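Local coordinates for protein racemase, putative (Roseobacter denitrificans, PDB 3TCS) that binds magnesium and D-alanine in a TIM-barrel domain of the mandelate racemase/muconate lactonizing enzyme family and may act as a hydro-lyase or racemase, at residues C228-P233 with D247-D252; I251-G256 with A273-Q278. All blocks are in the same frame, centred on the assembly; numbering follows the deposited sequence.

Contact 1: C228-P233 with D247-D252. With MG (magnesium ion), chain J; MG (magnesium ion), chain K; DAL (D-alanine), chain L.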
loop_
_atom_site.group_PDB
_atom_site.type_symbol
_atom_site.label_atom_id
_atom_site.label_comp_id
_atom_site.label_asym_id
_atom_site.label_seq_id
_atom_site.Cartn_x
_atom_site.Cartn_y
_atom_site.Cartn_z
ATOM N N CYS B 228 30.875 -7.759 2.375
ATOM C CA CYS B 228 30.644 -6.656 3.307
ATOM C C CYS B 228 29.213 -6.138 3.327
ATOM O O CYS B 228 28.926 -5.159 4.011
ATOM C CB CYS B 228 31.565 -5.493 2.951
ATOM S SG CYS B 228 31.224 -4.787 1.313
ATOM N N HIS B 229 28.309 -6.814 2.626
ATOM C CA HIS B 229 26.935 -6.330 2.523
ATOM C C HIS B 229 25.966 -7.502 2.312
ATOM O O HIS B 229 26.064 -8.217 1.324
ATOM C CB HIS B 229 26.940 -5.341 1.345
ATOM C CG HIS B 229 25.611 -4.755 0.991
ATOM N ND1 HIS B 229 25.386 -3.397 0.994
ATOM C CD2 HIS B 229 24.498 -5.319 0.467
ATOM C CE1 HIS B 229 24.197 -3.147 0.479
ATOM N NE2 HIS B 229 23.636 -4.296 0.148
ATOM N N PHE B 230 25.055 -7.703 3.264
ATOM C CA PHE B 230 24.065 -8.784 3.215
ATOM C C PHE B 230 22.683 -8.133 3.175
ATOM O O PHE B 230 22.144 -7.707 4.204
ATOM C CB PHE B 230 24.219 -9.676 4.457
ATOM C CG PHE B 230 23.414 -10.955 4.414
ATOM C CD1 PHE B 230 22.751 -11.353 3.257
ATOM C CD2 PHE B 230 23.347 -11.773 5.537
ATOM C CE1 PHE B 230 22.032 -12.553 3.221
ATOM C CE2 PHE B 230 22.636 -12.971 5.515
ATOM C CZ PHE B 230 21.977 -13.364 4.357
ATOM N N GLU B 231 22.107 -8.072 1.979
ATOM C CA GLU B 231 20.824 -7.409 1.785
ATOM C C GLU B 231 19.557 -8.251 1.875
ATOM O O GLU B 231 19.482 -9.355 1.327
ATOM C CB GLU B 231 20.845 -6.681 0.438
ATOM C CG GLU B 231 19.690 -5.717 0.212
ATOM C CD GLU B 231 19.924 -4.829 -1.003
ATOM O OE1 GLU B 231 21.102 -4.550 -1.307
ATOM O OE2 GLU B 231 18.940 -4.393 -1.635
ATOM N N GLU B 232 18.566 -7.691 2.570
ATOM C CA GLU B 232 17.248 -8.297 2.746
ATOM C C GLU B 232 17.301 -9.801 3.001
ATOM O O GLU B 232 16.764 -10.602 2.229
ATOM C CB GLU B 232 16.399 -7.999 1.508
ATOM C CG GLU B 232 14.903 -8.059 1.741
ATOM C CD GLU B 232 14.121 -7.592 0.524
ATOM O OE1 GLU B 232 14.372 -6.459 0.067
ATOM O OE2 GLU B 232 13.261 -8.352 0.029
ATOM N N PRO B 233 17.947 -10.208 4.102
ATOM C CA PRO B 233 18.052 -11.630 4.425
ATOM C C PRO B 233 16.714 -12.319 4.676
ATOM O O PRO B 233 16.517 -13.464 4.265
ATOM C CB PRO B 233 18.944 -11.638 5.664
ATOM C CG PRO B 233 18.628 -10.327 6.318
ATOM C CD PRO B 233 18.588 -9.382 5.139
ATOM N N ASP B 247 21.639 -8.355 14.460
ATOM C CA ASP B 247 22.249 -8.491 15.779
ATOM C C ASP B 247 23.234 -9.653 15.887
ATOM O O ASP B 247 24.244 -9.550 16.586
ATOM C CB ASP B 247 21.166 -8.635 16.858
ATOM C CG ASP B 247 20.359 -7.353 17.055
ATOM O OD1 ASP B 247 20.847 -6.271 16.670
ATOM O OD2 ASP B 247 19.243 -7.424 17.608
ATOM N N ALA B 248 22.956 -10.747 15.183
ATOM C CA ALA B 248 23.817 -11.929 15.233
ATOM C C ALA B 248 25.060 -11.866 14.351
ATOM O O ALA B 248 26.091 -12.452 14.686
ATOM C CB ALA B 248 23.007 -13.171 14.874
ATOM N N LEU B 249 24.962 -11.155 13.232
ATOM C CA LEU B 249 26.064 -11.054 12.284
ATOM C C LEU B 249 26.913 -9.797 12.389
ATOM O O LEU B 249 26.429 -8.734 12.783
ATOM C CB LEU B 249 25.521 -11.140 10.859
ATOM C CG LEU B 249 24.830 -12.435 10.442
ATOM C CD1 LEU B 249 24.342 -12.291 9.005
ATOM C CD2 LEU B 249 25.807 -13.601 10.558
ATOM N N ASP B 250 28.187 -9.931 12.025
ATOM C CA ASP B 250 29.114 -8.805 12.028
ATOM C C ASP B 250 28.951 -8.055 10.709
ATOM O O ASP B 250 28.972 -6.827 10.676
ATOM C CB ASP B 250 30.563 -9.285 12.151
ATOM C CG ASP B 250 30.875 -9.866 13.520
ATOM O OD1 ASP B 250 30.521 -9.223 14.532
ATOM O OD2 ASP B 250 31.484 -10.958 13.583
ATOM N N ILE B 251 28.799 -8.806 9.623
ATOM C CA ILE B 251 28.636 -8.217 8.293
ATOM C C ILE B 251 27.434 -7.271 8.293
ATOM O O ILE B 251 26.444 -7.533 8.967
ATOM C CB ILE B 251 28.437 -9.331 7.232
ATOM C CG1 ILE B 251 28.379 -8.726 5.827
ATOM C CG2 ILE B 251 27.169 -10.116 7.528
ATOM C CD1 ILE B 251 28.396 -9.776 4.726
ATOM N N ASP B 252 27.526 -6.164 7.556
ATOM C CA ASP B 252 26.415 -5.214 7.502
ATOM C C ASP B 252 25.173 -5.865 6.885
ATOM O O ASP B 252 25.262 -6.529 5.852
ATOM C CB ASP B 252 26.770 -3.979 6.654
ATOM C CG ASP B 252 27.715 -3.011 7.359
ATOM O OD1 ASP B 252 27.769 -2.992 8.610
ATOM O OD2 ASP B 252 28.390 -2.243 6.646
HETATM MG MG MG J . 17.667 -5.407 -2.825
HETATM MG MG MG K . 25.426 -7.002 13.221
HETATM N N DAL L . 18.668 -4.196 -4.596
HETATM C CA DAL L . 18.284 -5.194 -5.611
HETATM C CB DAL L . 18.319 -4.581 -7.003
HETATM C C DAL L . 16.905 -5.689 -5.332
HETATM O O DAL L . 16.661 -6.225 -4.299
HETATM O O HOH W 1 30.206 -5.306 6.739
HETATM O O HOH W 2 28.869 -2.495 3.947
HETATM O O HOH W 3 16.546 -6.732 -1.643
HETATM O O HOH W 4 25.878 -7.201 15.187
HETATM O O HOH W 5 27.365 -5.885 12.930
HETATM O O HOH W 6 25.130 -6.602 11.083
HETATM O O HOH W 7 24.660 -5.026 13.551
#
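Phe230 meets Asp252 through the backbone and Leu249 through its ring, where two neighbouring parallel strands of the TIM barrel are joined by helix 239-248 in a beta-alpha-beta crossover. The direct bond runs from Phe230 N to Asp252 O at 2.8 Å. On the outer side of the barrel wall, CD1 of Leu249 reaches the edge of the Phe230 ring near its plane, 3.6 Å from CD2, while CB of Pro233 sits over one face. The ring gets there because CG lies opposite the backbone N (chi1 -170°), turning it towards helix 212-224, where it also touches Leu222. Ile251 works closer to the strand: its CG1 and CD1 lie against the peptide between Cys228 and His229, with CD1 3.6 Å from His229 N, a buried amide for which the model offers no partner. Two waters bridge the same segments: Cys228 O accepts from both, and one of them also accepts from Asp252 N while the other donates to Asp252 OD2.

A second magnesium ion sits at the C-terminal end of helix 239-248, bound by Leu249 O, Thr246 O and four waters. One of those waters donates to Ile251 O, so the ion is tied to the start of the next strand.

Glu231 points the other way, into the barrel, and its extended chain delivers OE2 to the active-site magnesium at 2.0 Å, beside Asp205 and Glu257. D-alanine chelates the same ion through N and O. The second oxygen, OE1, forms a salt bridge with Lys167 and also accepts from His229, which probably fixes the carboxylate's rotation: NE2 donates in its ring plane at 2.9 Å, meeting Glu231 OE1 on the anti side.

Contact 2: I251-G256 with A273-Q278; sequences IDVTGG and AVDIVQ
Asp275 reaches across to Val253 in the next beta-alpha-beta crossover of the TIM barrel, just ahead of strand 276-277, which helix 262-270 links to strand 252-255. Its CB passes 3.6 Å from Val253 O and comes near OD1 of Asp252. Beyond it, CG lies alongside Val253, about equally far from its N and its O, placed there by a first torsion that sets it opposite the carbonyl carbon (chi1 -57°). At the tip, OD2 takes the hydrogen of Val253 N at 2.8 Å on its anti lone pair, in a nearly straight bond. The same oxygen accepts from a water that also donates to Ile251 O. Two donors on OD2, one of them a magnesium-bound water, would be expected to favour the charged carboxylate despite the nearby Asp252, whose carboxylate plane is turned 42° from that of Asp275.

The backbone of Asp275 answers in the other direction, its N donating to Val253 O at 2.7 Å, so Asp275 grips Val253 by both its N-H and its C=O, side chain to one and backbone to the other.

Further along, the strands pair in parallel. Thr254 and Ile276 lie side by side, methyl CG2 against Ile276 CB at 3.6 Å, while Ile276 CD1 continues to OD2 of Asp252. On the other face, Val274 CG1 packs over the peptide joining Thr254 to Gly255, where the lack of a side chain leaves it close to the backbone. Gly255 N makes a weak bond to Ile276 O, and Gln278 N closes the pairing on Gly255 O at 2.9 Å, approaching from 42° above the carbonyl plane.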
loop_
_atom_site.group_PDB
_atom_site.type_symbol
_atom_site.label_atom_id
_atom_site.label_comp_id
_atom_site.label_asym_id
_atom_site.label_seq_id
_atom_site.Cartn_x
_atom_site.Cartn_y
_atom_site.Cartn_z
ATOM N N ILE B 251 28.799 -8.806 9.623
ATOM C CA ILE B 251 28.636 -8.217 8.293
ATOM C C ILE B 251 27.434 -7.271 8.293
ATOM O O ILE B 251 26.444 -7.533 8.967
ATOM C CB ILE B 251 28.437 -9.331 7.232
ATOM C CG1 ILE B 251 28.379 -8.726 5.827
ATOM C CG2 ILE B 251 27.169 -10.116 7.528
ATOM C CD1 ILE B 251 28.396 -9.776 4.726
ATOM N N ASP B 252 27.526 -6.164 7.556
ATOM C CA ASP B 252 26.415 -5.214 7.502
ATOM C C ASP B 252 25.173 -5.865 6.885
ATOM O O ASP B 252 25.262 -6.529 5.852
ATOM C CB ASP B 252 26.770 -3.979 6.654
ATOM C CG ASP B 252 27.715 -3.011 7.359
ATOM O OD1 ASP B 252 27.769 -2.992 8.610
ATOM O OD2 ASP B 252 28.390 -2.243 6.646
ATOM N N VAL B 253 24.022 -5.673 7.526
ATOM C CA VAL B 253 22.756 -6.193 7.019
ATOM C C VAL B 253 21.982 -4.957 6.565
ATOM O O VAL B 253 21.869 -3.977 7.304
ATOM C CB VAL B 253 21.964 -6.944 8.106
ATOM C CG1 VAL B 253 20.569 -7.305 7.590
ATOM C CG2 VAL B 253 22.717 -8.212 8.491
ATOM N N THR B 254 21.450 -5.012 5.352
ATOM C CA THR B 254 20.759 -3.865 4.776
ATOM C C THR B 254 19.343 -4.168 4.298
ATOM O O THR B 254 18.966 -5.326 4.136
ATOM C CB THR B 254 21.563 -3.342 3.577
ATOM O OG1 THR B 254 21.324 -4.191 2.446
ATOM C CG2 THR B 254 23.058 -3.378 3.883
ATOM N N GLY B 255 18.561 -3.120 4.061
ATOM C CA GLY B 255 17.205 -3.327 3.582
ATOM C C GLY B 255 16.378 -2.057 3.546
ATOM O O GLY B 255 16.852 -0.989 3.943
ATOM N N GLY B 256 15.148 -2.182 3.050
ATOM C CA GLY B 256 14.236 -1.053 2.992
ATOM C C GLY B 256 13.701 -0.681 1.622
ATOM O O GLY B 256 12.815 0.165 1.526
ATOM N N ALA B 273 16.908 -2.162 12.994
ATOM C CA ALA B 273 16.710 -3.468 12.376
ATOM C C ALA B 273 17.772 -3.803 11.330
ATOM O O ALA B 273 18.010 -4.972 11.045
ATOM C CB ALA B 273 15.310 -3.553 11.758
ATOM N N VAL B 274 18.392 -2.776 10.754
ATOM C CA VAL B 274 19.438 -2.962 9.751
ATOM C C VAL B 274 20.594 -2.006 10.048
ATOM O O VAL B 274 20.469 -1.115 10.891
ATOM C CB VAL B 274 18.925 -2.669 8.314
ATOM C CG1 VAL B 274 17.793 -3.625 7.951
ATOM C CG2 VAL B 274 18.462 -1.220 8.210
ATOM N N ASP B 275 21.711 -2.191 9.352
ATOM C CA ASP B 275 22.883 -1.339 9.536
ATOM C C ASP B 275 22.950 -0.237 8.481
ATOM O O ASP B 275 23.599 0.790 8.683
ATOM C CB ASP B 275 24.153 -2.179 9.450
ATOM C CG ASP B 275 24.165 -3.300 10.458
ATOM O OD1 ASP B 275 24.209 -2.996 11.668
ATOM O OD2 ASP B 275 24.116 -4.478 10.040
ATOM N N ILE B 276 22.290 -0.473 7.352
ATOM C CA ILE B 276 22.268 0.476 6.239
ATOM C C ILE B 276 20.843 0.515 5.697
ATOM O O ILE B 276 20.235 -0.534 5.488
ATOM C CB ILE B 276 23.214 0.019 5.096
ATOM C CG1 ILE B 276 24.641 -0.145 5.630
ATOM C CG2 ILE B 276 23.165 1.021 3.944
ATOM C CD1 ILE B 276 25.637 -0.652 4.607
ATOM N N VAL B 277 20.305 1.715 5.489
ATOM C CA VAL B 277 18.948 1.852 4.962
ATOM C C VAL B 277 19.021 1.996 3.451
ATOM O O VAL B 277 19.942 2.628 2.930
ATOM C CB VAL B 277 18.228 3.070 5.578
ATOM C CG1 VAL B 277 18.043 2.846 7.076
ATOM C CG2 VAL B 277 19.026 4.331 5.329
ATOM N N GLN B 278 18.049 1.414 2.755
ATOM C CA GLN B 278 18.039 1.424 1.298
ATOM C C GLN B 278 16.734 1.826 0.640
ATOM O O GLN B 278 16.105 1.029 -0.056
ATOM C CB GLN B 278 18.437 0.043 0.786
ATOM C CG GLN B 278 19.783 -0.420 1.293
ATOM C CD GLN B 278 20.198 -1.723 0.656
ATOM O OE1 GLN B 278 19.668 -2.786 0.990
ATOM N NE2 GLN B 278 21.133 -1.650 -0.285
HETATM O O HOH W 6 25.130 -6.602 11.083
#

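Contacts 1 and 2 are consecutive crossovers of one barrel, their centres about 7 Å apart, and strand 252-255 is common ground: Ile251 and Asp252 belong to both. Thr254 joins them most directly, its N lying 3.0 Å from Phe230 O and its O 2.9 Å from Glu232 N, both probable hydrogen bonds. Its OG1 also packs 3.2 Å from Glu231 CG, behind the carboxylate that holds the active-site magnesium. The nearest atoms of the Gln278 side chain are about 3 Å from the Glu231 side chain and about 6 Å from D-alanine. On the outer side, the second magnesium, held by Leu249 of contact 1, reaches Asp275 of contact 2 through the water shared with Ile251.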